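Long-range contacts in conserved lipoprotein, putative (Clostridium novyi, PDB 4L1N), which is of unknown function, belongs to the DUF4652 family of the beta-propeller clan, and is probably attached to the membrane as a lipoprotein: residues A[59-64]-A[104-109]; A[68-73]-A[122-127]; A[75-80]-A[96-101]. All coordinates share one frame; numbering follows the deposited sequence.

Contact 1. Residues A[59-64]-A[104-109]; sequences KNSKPT and QSKWEL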
loop_
_atom_site.group_PDB
_atom_site.type_symbol
_atom_site.label_atom_id
_atom_site.label_comp_id
_atom_site.label_asym_id
_atom_site.label_seq_id
_atom_site.Cartn_x
_atom_site.Cartn_y
_atom_site.Cartn_z
ATOM N N LYS A 59 -14.995 -14.675 11.041
ATOM C CA LYS A 59 -16.120 -13.833 10.609
ATOM C C LYS A 59 -16.436 -12.733 11.652
ATOM O O LYS A 59 -16.880 -11.646 11.268
ATOM C CB LYS A 59 -17.364 -14.688 10.301
ATOM C CG LYS A 59 -17.869 -14.536 8.857
ATOM C CD LYS A 59 -18.973 -15.560 8.513
ATOM C CE LYS A 59 -19.712 -15.264 7.221
ATOM N NZ LYS A 59 -18.852 -15.417 6.015
ATOM N N ASN A 60 -16.151 -13.004 12.952
ATOM C CA ASN A 60 -16.356 -12.069 14.062
ATOM C C ASN A 60 -15.335 -10.911 14.030
ATOM O O ASN A 60 -15.675 -9.792 14.428
ATOM C CB ASN A 60 -16.285 -12.799 15.398
ATOM N N SER A 61 -14.099 -11.177 13.534
ATOM C CA SER A 61 -13.005 -10.205 13.431
ATOM C C SER A 61 -13.387 -8.999 12.569
ATOM O O SER A 61 -14.150 -9.147 11.613
ATOM C CB SER A 61 -11.754 -10.863 12.861
ATOM O OG SER A 61 -11.813 -10.970 11.447
ATOM N N LYS A 62 -12.829 -7.819 12.916
ATOM C CA LYS A 62 -13.031 -6.509 12.289
ATOM C C LYS A 62 -11.895 -5.549 12.692
ATOM O O LYS A 62 -11.473 -5.602 13.846
ATOM C CB LYS A 62 -14.392 -5.915 12.712
ATOM C CG LYS A 62 -15.515 -6.210 11.731
ATOM C CD LYS A 62 -16.880 -6.187 12.392
ATOM C CE LYS A 62 -17.922 -6.868 11.535
ATOM N NZ LYS A 62 -19.127 -7.249 12.322
ATOM N N PRO A 63 -11.384 -4.658 11.797
ATOM C CA PRO A 63 -10.311 -3.726 12.211
ATOM C C PRO A 63 -10.754 -2.778 13.337
ATOM O O PRO A 63 -11.952 -2.490 13.447
ATOM C CB PRO A 63 -10.004 -2.959 10.928
ATOM C CG PRO A 63 -11.220 -3.101 10.085
ATOM C CD PRO A 63 -11.743 -4.460 10.378
ATOM N N THR A 64 -9.802 -2.328 14.199
ATOM C CA THR A 64 -10.102 -1.478 15.369
ATOM C C THR A 64 -9.322 -0.148 15.356
ATOM O O THR A 64 -9.605 0.741 16.168
ATOM C CB THR A 64 -9.825 -2.249 16.694
ATOM O OG1 THR A 64 -8.425 -2.465 16.866
ATOM C CG2 THR A 64 -10.556 -3.581 16.777
ATOM N N GLN A 104 -18.896 -12.635 2.036
ATOM C CA GLN A 104 -18.744 -12.160 3.420
ATOM C C GLN A 104 -17.442 -12.726 4.070
ATOM O O GLN A 104 -17.359 -12.836 5.298
ATOM C CB GLN A 104 -20.003 -12.429 4.280
ATOM C CG GLN A 104 -20.940 -11.217 4.378
ATOM C CD GLN A 104 -20.333 -10.058 5.152
ATOM O OE1 GLN A 104 -20.360 -10.028 6.389
ATOM N NE2 GLN A 104 -19.772 -9.074 4.444
ATOM N N SER A 105 -16.413 -13.031 3.231
ATOM C CA SER A 105 -15.107 -13.557 3.649
ATOM C C SER A 105 -14.206 -12.419 4.048
ATOM O O SER A 105 -14.344 -11.326 3.512
ATOM C CB SER A 105 -14.442 -14.349 2.524
ATOM O OG SER A 105 -15.296 -15.323 1.951
ATOM N N LYS A 106 -13.269 -12.675 4.970
ATOM C CA LYS A 106 -12.294 -11.707 5.466
ATOM C C LYS A 106 -10.924 -12.350 5.564
ATOM O O LYS A 106 -10.799 -13.463 6.057
ATOM C CB LYS A 106 -12.699 -11.164 6.859
ATOM C CG LYS A 106 -14.036 -10.438 6.935
ATOM C CD LYS A 106 -14.608 -10.457 8.349
ATOM C CE LYS A 106 -16.043 -9.999 8.369
ATOM N NZ LYS A 106 -16.426 -9.448 9.694
ATOM N N TRP A 107 -9.896 -11.646 5.124
ATOM C CA TRP A 107 -8.508 -12.080 5.243
ATOM C C TRP A 107 -7.596 -10.846 5.344
ATOM O O TRP A 107 -8.080 -9.719 5.250
ATOM C CB TRP A 107 -8.087 -13.025 4.107
ATOM C CG TRP A 107 -7.956 -12.405 2.745
ATOM C CD1 TRP A 107 -6.815 -11.916 2.177
ATOM C CD2 TRP A 107 -8.952 -12.399 1.716
ATOM N NE1 TRP A 107 -7.053 -11.553 0.873
ATOM C CE2 TRP A 107 -8.361 -11.834 0.565
ATOM C CE3 TRP A 107 -10.300 -12.801 1.660
ATOM C CZ2 TRP A 107 -9.073 -11.647 -0.624
ATOM C CZ3 TRP A 107 -11.007 -12.601 0.487
ATOM C CH2 TRP A 107 -10.403 -12.002 -0.629
ATOM N N GLU A 108 -6.304 -11.072 5.631
ATOM C CA GLU A 108 -5.312 -10.030 5.753
ATOM C C GLU A 108 -4.066 -10.399 4.952
ATOM O O GLU A 108 -3.742 -11.578 4.792
ATOM C CB GLU A 108 -4.978 -9.706 7.235
ATOM C CG GLU A 108 -4.110 -10.709 7.976
ATOM C CD GLU A 108 -3.821 -10.435 9.443
ATOM O OE1 GLU A 108 -4.774 -10.306 10.247
ATOM O OE2 GLU A 108 -2.628 -10.487 9.811
ATOM N N LEU A 109 -3.406 -9.372 4.402
ATOM C CA LEU A 109 -2.149 -9.495 3.683
ATOM C C LEU A 109 -1.068 -8.917 4.562
ATOM O O LEU A 109 -1.105 -7.730 4.905
ATOM C CB LEU A 109 -2.182 -8.788 2.328
ATOM C CG LEU A 109 -3.059 -9.332 1.220
ATOM C CD1 LEU A 109 -2.906 -8.452 -0.022
ATOM C CD2 LEU A 109 -2.724 -10.778 0.867
#
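K106, on strand 105-111 of the large antiparallel sheet, sends its ammonium group to two backbone carbonyls of segment 59-64, part of the connection between strands 49-56 and 70-71. Its CG lies anti to its own carbonyl carbon (chi1 -60°). Extended beyond CG, the chain brings NZ to K59 O at 2.7 Å and S61 O at 3.0 Å. It meets the S61 carbonyl almost head-on, with a C=O...donor angle of 169°, but stands tilted from the carbonyl plane of K59. One ammonium group thus holds two carbonyl oxygens of a segment that forms no regular secondary structure. A bond also runs the other way: K59 NZ donates to Q104 O at 3.1 Å, coming from above the carbonyl plane, and the K59 and Q104 side chains cross at about a right angle. The hydroxyl of S61 is satisfied within its own loop, by G58 O. The backbone of K106 is itself hydrogen-bonded to L57, so the lysine links the sheet to the residues just after that pairing. K62 brings a like charge close, its NZ 4.4 Å from K106 NZ, which the carbonyl oxygens of K59 and S61 probably offset in part; K62 CE lies 3.5 Å from K106 NZ.

Contact 2. Residues A[68-73]-A[122-127]; sequences KWKNSS and YIDWFD
W125 and K70 carry the contact between strands 118-125 and 70-71, the two outermost strands of the nine-stranded antiparallel sheet, here joined through side chains. The indole NE1 donates to K70 O at 2.9 Å along an almost straight N-H...O line of 177°. The oxygen lies in the plane of the indole, whereas NE1 stands above the plane of the carbonyl. S72 then covers one face of the same indole: its CA sits 3.7 Å from the centroid of the five-membered ring, 11° off the normal, a CH-pi contact, and its CB is 3.9 Å from W125 CE2. The indole is therefore held both at its edge and over a face. The S72 hydroxyl bonds instead to N74. Nearer the start of segment 122-127, the K70 side chain stretches out until it bends at chi4, and its NZ donates to I123 O at 3.0 Å, approaching nearly in line with the C=O bond. Near that end K70 crosses Y122 and D124 at about a right angle, with NZ 3.6 Å from Y122 CE2. D124 OD2 remains 4.5 Å from K70 NZ, beyond a salt bridge. K70 pairs by backbone with A79 of strand 77-82, D124 does so with M132 of strand 130-137, and W125 packs on F77 of the first and on L131 of the second.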
loop_
_atom_site.group_PDB
_atom_site.type_symbol
_atom_site.label_atom_id
_atom_site.label_comp_id
_atom_site.label_asym_id
_atom_site.label_seq_id
_atom_site.Cartn_x
_atom_site.Cartn_y
_atom_site.Cartn_z
ATOM N N LYS A 68 -10.094 4.136 6.265
ATOM C CA LYS A 68 -11.456 3.865 5.783
ATOM C C LYS A 68 -11.448 2.790 4.679
ATOM O O LYS A 68 -10.470 2.675 3.937
ATOM C CB LYS A 68 -12.142 5.157 5.290
ATOM C CG LYS A 68 -12.631 6.068 6.422
ATOM C CD LYS A 68 -13.301 7.339 5.894
ATOM C CE LYS A 68 -13.814 8.248 6.990
ATOM N NZ LYS A 68 -12.725 9.046 7.612
ATOM N N TRP A 69 -12.518 1.988 4.606
ATOM C CA TRP A 69 -12.657 0.913 3.629
ATOM C C TRP A 69 -12.840 1.451 2.212
ATOM O O TRP A 69 -13.872 2.054 1.914
ATOM C CB TRP A 69 -13.851 0.018 3.977
ATOM C CG TRP A 69 -13.664 -0.919 5.130
ATOM C CD1 TRP A 69 -14.256 -0.830 6.356
ATOM C CD2 TRP A 69 -12.988 -2.185 5.102
ATOM N NE1 TRP A 69 -13.953 -1.942 7.110
ATOM C CE2 TRP A 69 -13.173 -2.789 6.366
ATOM C CE3 TRP A 69 -12.215 -2.858 4.137
ATOM C CZ2 TRP A 69 -12.584 -4.011 6.705
ATOM C CZ3 TRP A 69 -11.661 -4.086 4.465
ATOM C CH2 TRP A 69 -11.840 -4.646 5.735
ATOM N N LYS A 70 -11.842 1.245 1.342
ATOM C CA LYS A 70 -11.909 1.627 -0.066
ATOM C C LYS A 70 -12.449 0.432 -0.817
ATOM O O LYS A 70 -11.835 -0.639 -0.805
ATOM C CB LYS A 70 -10.529 2.043 -0.609
ATOM C CG LYS A 70 -10.225 3.536 -0.599
ATOM C CD LYS A 70 -8.730 3.769 -0.888
ATOM C CE LYS A 70 -8.281 5.188 -0.663
ATOM N NZ LYS A 70 -6.915 5.237 -0.084
ATOM N N ASN A 71 -13.615 0.590 -1.428
ATOM C CA ASN A 71 -14.257 -0.472 -2.186
ATOM C C ASN A 71 -13.619 -0.667 -3.550
ATOM O O ASN A 71 -13.103 0.285 -4.137
ATOM C CB ASN A 71 -15.719 -0.128 -2.376
ATOM C CG ASN A 71 -16.652 -0.886 -1.490
ATOM O OD1 ASN A 71 -16.501 -0.932 -0.264
ATOM N ND2 ASN A 71 -17.666 -1.454 -2.104
ATOM N N SER A 72 -13.695 -1.893 -4.076
ATOM C CA SER A 72 -13.227 -2.224 -5.417
ATOM C C SER A 72 -14.173 -1.556 -6.436
ATOM O O SER A 72 -15.313 -1.232 -6.073
ATOM C CB SER A 72 -13.208 -3.739 -5.589
ATOM O OG SER A 72 -12.836 -4.109 -6.904
ATOM N N SER A 73 -13.729 -1.345 -7.695
ATOM C CA SER A 73 -14.598 -0.705 -8.705
ATOM C C SER A 73 -15.902 -1.498 -8.934
ATOM O O SER A 73 -16.962 -0.881 -9.003
ATOM C CB SER A 73 -13.864 -0.506 -10.029
ATOM O OG SER A 73 -13.871 -1.671 -10.836
ATOM N N TYR A 122 0.128 3.349 2.005
ATOM C CA TYR A 122 -0.992 3.835 1.181
ATOM C C TYR A 122 -1.432 2.727 0.244
ATOM O O TYR A 122 -0.588 2.053 -0.353
ATOM C CB TYR A 122 -0.648 5.119 0.383
ATOM C CG TYR A 122 -1.786 5.628 -0.490
ATOM C CD1 TYR A 122 -1.941 5.185 -1.802
ATOM C CD2 TYR A 122 -2.711 6.545 -0.002
ATOM C CE1 TYR A 122 -3.010 5.610 -2.590
ATOM C CE2 TYR A 122 -3.792 6.968 -0.776
ATOM C CZ TYR A 122 -3.938 6.502 -2.071
ATOM O OH TYR A 122 -5.004 6.914 -2.846
ATOM N N ILE A 123 -2.757 2.528 0.138
ATOM C CA ILE A 123 -3.329 1.526 -0.740
ATOM C C ILE A 123 -4.511 2.125 -1.503
ATOM O O ILE A 123 -5.251 2.960 -0.975
ATOM C CB ILE A 123 -3.728 0.190 -0.014
ATOM C CG1 ILE A 123 -4.976 0.334 0.896
ATOM C CG2 ILE A 123 -2.544 -0.485 0.709
ATOM C CD1 ILE A 123 -5.748 -0.868 1.072
ATOM N N ASP A 124 -4.666 1.689 -2.754
ATOM C CA ASP A 124 -5.782 1.998 -3.642
ATOM C C ASP A 124 -5.879 0.910 -4.687
ATOM O O ASP A 124 -4.943 0.123 -4.828
ATOM C CB ASP A 124 -5.694 3.378 -4.272
ATOM C CG ASP A 124 -7.046 4.038 -4.468
ATOM O OD1 ASP A 124 -8.078 3.301 -4.499
ATOM O OD2 ASP A 124 -7.079 5.296 -4.598
ATOM N N TRP A 125 -7.013 0.821 -5.384
ATOM C CA TRP A 125 -7.228 -0.268 -6.327
ATOM C C TRP A 125 -6.572 -0.027 -7.681
ATOM O O TRP A 125 -6.602 1.089 -8.193
ATOM C CB TRP A 125 -8.723 -0.542 -6.479
ATOM C CG TRP A 125 -9.320 -1.109 -5.226
ATOM C CD1 TRP A 125 -9.935 -0.420 -4.222
ATOM C CD2 TRP A 125 -9.345 -2.494 -4.838
ATOM N NE1 TRP A 125 -10.392 -1.295 -3.256
ATOM C CE2 TRP A 125 -10.035 -2.573 -3.607
ATOM C CE3 TRP A 125 -8.875 -3.685 -5.427
ATOM C CZ2 TRP A 125 -10.233 -3.790 -2.936
ATOM C CZ3 TRP A 125 -9.090 -4.891 -4.768
ATOM C CH2 TRP A 125 -9.734 -4.932 -3.527
ATOM N N PHE A 126 -5.963 -1.088 -8.245
ATOM C CA PHE A 126 -5.317 -1.088 -9.562
ATOM C C PHE A 126 -6.312 -1.619 -10.593
ATOM O O PHE A 126 -6.432 -1.065 -11.686
ATOM C CB PHE A 126 -4.019 -1.920 -9.546
ATOM C CG PHE A 126 -3.300 -1.985 -10.869
ATOM C CD1 PHE A 126 -3.584 -2.990 -11.785
ATOM C CD2 PHE A 126 -2.345 -1.035 -11.205
ATOM C CE1 PHE A 126 -2.944 -3.031 -13.021
ATOM C CE2 PHE A 126 -1.700 -1.076 -12.444
ATOM C CZ PHE A 126 -1.999 -2.078 -13.340
ATOM N N ASP A 127 -6.987 -2.717 -10.251
ATOM C CA ASP A 127 -8.037 -3.369 -11.023
ATOM C C ASP A 127 -8.923 -4.156 -10.014
ATOM O O ASP A 127 -8.870 -3.866 -8.822
ATOM C CB ASP A 127 -7.481 -4.219 -12.201
ATOM C CG ASP A 127 -6.529 -5.369 -11.900
ATOM O OD1 ASP A 127 -6.618 -5.948 -10.788
ATOM O OD2 ASP A 127 -5.755 -5.753 -12.813
#

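Contact 3. Residues A[75-80]-A[96-101]; sequences NKFSAC and IYIKNL
F77 carries its CG anti to its carbonyl carbon (chi1 -63°) and N100 carries its CG anti to its backbone N (chi1 -174°); both side chains leave on the same face of the long-looped beta hairpin of strands 77-82 and 95-100, where ring and amide meet. N100 ND2 lies 3.4 Å from F77 CE1, the ring and amide planes 70° apart, while K99 O meets the ring at its edge. N100 OD1 is bonded to E103 N. On the same face A79 CB packs at 4.2 Å against I98 CG1, next to W107 and I123 of other strands of the sheet. S78, K99, C80 and Y97 point to the other face, where S78 OG is bonded to N71. S78-K99 and C80-Y97 are hydrogen-bonded pairs, each joined by two backbone bonds, for instance K99 N to S78 O at 2.9 Å. A79-I98, between them, and F77-N100, beyond S78-K99, are non-hydrogen-bonded pairs, and A79 CA makes a CA-H...O contact of 3.1 Å with Y97 O. Past the strand ends L101 N donates to K76 O at 2.8 Å. The L101 side chain lies against the backbone leading into strand 77-82, its CD1 3.3 Å from N75 O and 3.6 Å from F77 O.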
loop_
_atom_site.group_PDB
_atom_site.type_symbol
_atom_site.label_atom_id
_atom_site.label_comp_id
_atom_site.label_asym_id
_atom_site.label_seq_id
_atom_site.Cartn_x
_atom_site.Cartn_y
_atom_site.Cartn_z
ATOM N N ASN A 75 -17.342 -3.342 -6.773
ATOM C CA ASN A 75 -17.932 -3.407 -5.428
ATOM C C ASN A 75 -18.002 -4.850 -4.883
ATOM O O ASN A 75 -18.799 -5.123 -3.986
ATOM C CB ASN A 75 -19.311 -2.725 -5.380
ATOM C CG ASN A 75 -19.247 -1.221 -5.507
ATOM O OD1 ASN A 75 -18.511 -0.529 -4.787
ATOM N ND2 ASN A 75 -20.033 -0.673 -6.417
ATOM N N LYS A 76 -17.138 -5.756 -5.395
ATOM C CA LYS A 76 -17.052 -7.158 -4.957
ATOM C C LYS A 76 -16.153 -7.259 -3.727
ATOM O O LYS A 76 -16.391 -8.085 -2.849
ATOM C CB LYS A 76 -16.514 -8.052 -6.094
ATOM C CG LYS A 76 -16.585 -9.559 -5.843
ATOM C CD LYS A 76 -15.770 -10.339 -6.882
ATOM C CE LYS A 76 -15.999 -11.834 -6.829
ATOM N NZ LYS A 76 -16.793 -12.325 -7.993
ATOM N N PHE A 77 -15.130 -6.408 -3.667
ATOM C CA PHE A 77 -14.156 -6.386 -2.591
ATOM C C PHE A 77 -14.039 -5.015 -1.933
ATOM O O PHE A 77 -14.515 -4.012 -2.468
ATOM C CB PHE A 77 -12.773 -6.805 -3.126
ATOM C CG PHE A 77 -12.684 -8.210 -3.662
ATOM C CD1 PHE A 77 -12.764 -9.306 -2.807
ATOM C CD2 PHE A 77 -12.479 -8.443 -5.016
ATOM C CE1 PHE A 77 -12.682 -10.610 -3.303
ATOM C CE2 PHE A 77 -12.401 -9.747 -5.513
ATOM C CZ PHE A 77 -12.502 -10.822 -4.652
ATOM N N SER A 78 -13.380 -4.991 -0.771
ATOM C CA SER A 78 -13.067 -3.808 0.011
ATOM C C SER A 78 -11.758 -4.043 0.754
ATOM O O SER A 78 -11.465 -5.177 1.141
ATOM C CB SER A 78 -14.196 -3.464 0.969
ATOM O OG SER A 78 -14.094 -2.098 1.328
ATOM N N ALA A 79 -10.952 -2.985 0.911
ATOM C CA ALA A 79 -9.652 -3.046 1.566
ATOM C C ALA A 79 -9.389 -1.805 2.429
ATOM O O ALA A 79 -10.006 -0.764 2.205
ATOM C CB ALA A 79 -8.556 -3.195 0.525
ATOM N N CYS A 80 -8.466 -1.932 3.417
ATOM C CA CYS A 80 -8.000 -0.886 4.338
ATOM C C CYS A 80 -6.669 -1.318 4.973
ATOM O O CYS A 80 -6.260 -2.470 4.792
ATOM C CB CYS A 80 -9.053 -0.575 5.403
ATOM S SG CYS A 80 -9.238 -1.855 6.680
ATOM N N ILE A 96 -2.706 -5.137 5.520
ATOM C CA ILE A 96 -3.754 -4.857 4.527
ATOM C C ILE A 96 -4.912 -5.835 4.783
ATOM O O ILE A 96 -4.743 -7.051 4.636
ATOM C CB ILE A 96 -3.278 -4.911 3.043
ATOM C CG1 ILE A 96 -2.084 -3.978 2.769
ATOM C CG2 ILE A 96 -4.445 -4.592 2.095
ATOM C CD1 ILE A 96 -1.318 -4.350 1.518
ATOM N N TYR A 97 -6.072 -5.303 5.181
ATOM C CA TYR A 97 -7.289 -6.074 5.468
ATOM C C TYR A 97 -8.168 -6.093 4.221
ATOM O O TYR A 97 -8.433 -5.028 3.677
ATOM C CB TYR A 97 -8.029 -5.431 6.657
ATOM C CG TYR A 97 -7.753 -6.054 8.008
ATOM C CD1 TYR A 97 -6.466 -6.455 8.368
ATOM C CD2 TYR A 97 -8.771 -6.219 8.944
ATOM C CE1 TYR A 97 -6.204 -7.012 9.619
ATOM C CE2 TYR A 97 -8.519 -6.774 10.197
ATOM C CZ TYR A 97 -7.232 -7.163 10.535
ATOM O OH TYR A 97 -6.992 -7.746 11.765
ATOM N N ILE A 98 -8.544 -7.284 3.718
ATOM C CA ILE A 98 -9.404 -7.436 2.530
ATOM C C ILE A 98 -10.705 -8.169 2.924
ATOM O O ILE A 98 -10.723 -9.023 3.823
ATOM C CB ILE A 98 -8.693 -8.091 1.301
ATOM C CG1 ILE A 98 -7.491 -7.249 0.875
ATOM C CG2 ILE A 98 -9.641 -8.248 0.084
ATOM C CD1 ILE A 98 -6.378 -8.012 0.687
ATOM N N LYS A 99 -11.796 -7.785 2.255
ATOM C CA LYS A 99 -13.140 -8.287 2.493
ATOM C C LYS A 99 -13.820 -8.655 1.180
ATOM O O LYS A 99 -13.894 -7.811 0.283
ATOM C CB LYS A 99 -13.934 -7.161 3.187
ATOM C CG LYS A 99 -14.803 -7.566 4.374
ATOM C CD LYS A 99 -15.169 -6.349 5.271
ATOM C CE LYS A 99 -15.899 -5.205 4.576
ATOM N NZ LYS A 99 -16.195 -4.078 5.504
ATOM N N ASN A 100 -14.301 -9.903 1.048
ATOM C CA ASN A 100 -15.101 -10.316 -0.108
ATOM C C ASN A 100 -16.523 -9.986 0.278
ATOM O O ASN A 100 -17.115 -10.699 1.087
ATOM C CB ASN A 100 -14.915 -11.798 -0.460
ATOM C CG ASN A 100 -15.608 -12.223 -1.738
ATOM O OD1 ASN A 100 -16.757 -11.853 -2.034
ATOM N ND2 ASN A 100 -14.929 -13.055 -2.507
ATOM N N LEU A 101 -17.029 -8.848 -0.213
ATOM C CA LEU A 101 -18.340 -8.304 0.133
ATOM C C LEU A 101 -19.483 -9.240 -0.240
ATOM O O LEU A 101 -20.482 -9.271 0.479
ATOM C CB LEU A 101 -18.542 -6.926 -0.507
ATOM C CG LEU A 101 -17.629 -5.817 0.009
ATOM C CD1 LEU A 101 -17.673 -4.638 -0.889
ATOM C CD2 LEU A 101 -17.990 -5.397 1.410
#

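Overall arrangement
All three contacts reach one large antiparallel sheet; only segment 59-64 has no strand in it. Contact 3 pairs two neighbouring inner strands and is nested along the chain inside the loops closed by contacts 1 and 2, whose own segments alternate. Its centre is about 9 Å from that of contact 1 and about 8 Å from that of contact 2; those two centres are about 16 Å apart. Strand 105-111 borders strand 95-100 and strand 70-71 borders strand 77-82, so backbone pairing runs from contact 1 through contact 3 to contact 2. There the sheet's outermost strands meet, consistent with a sheet curled round on itself. P63 also packs on W69, directly joining contacts 1 and 2.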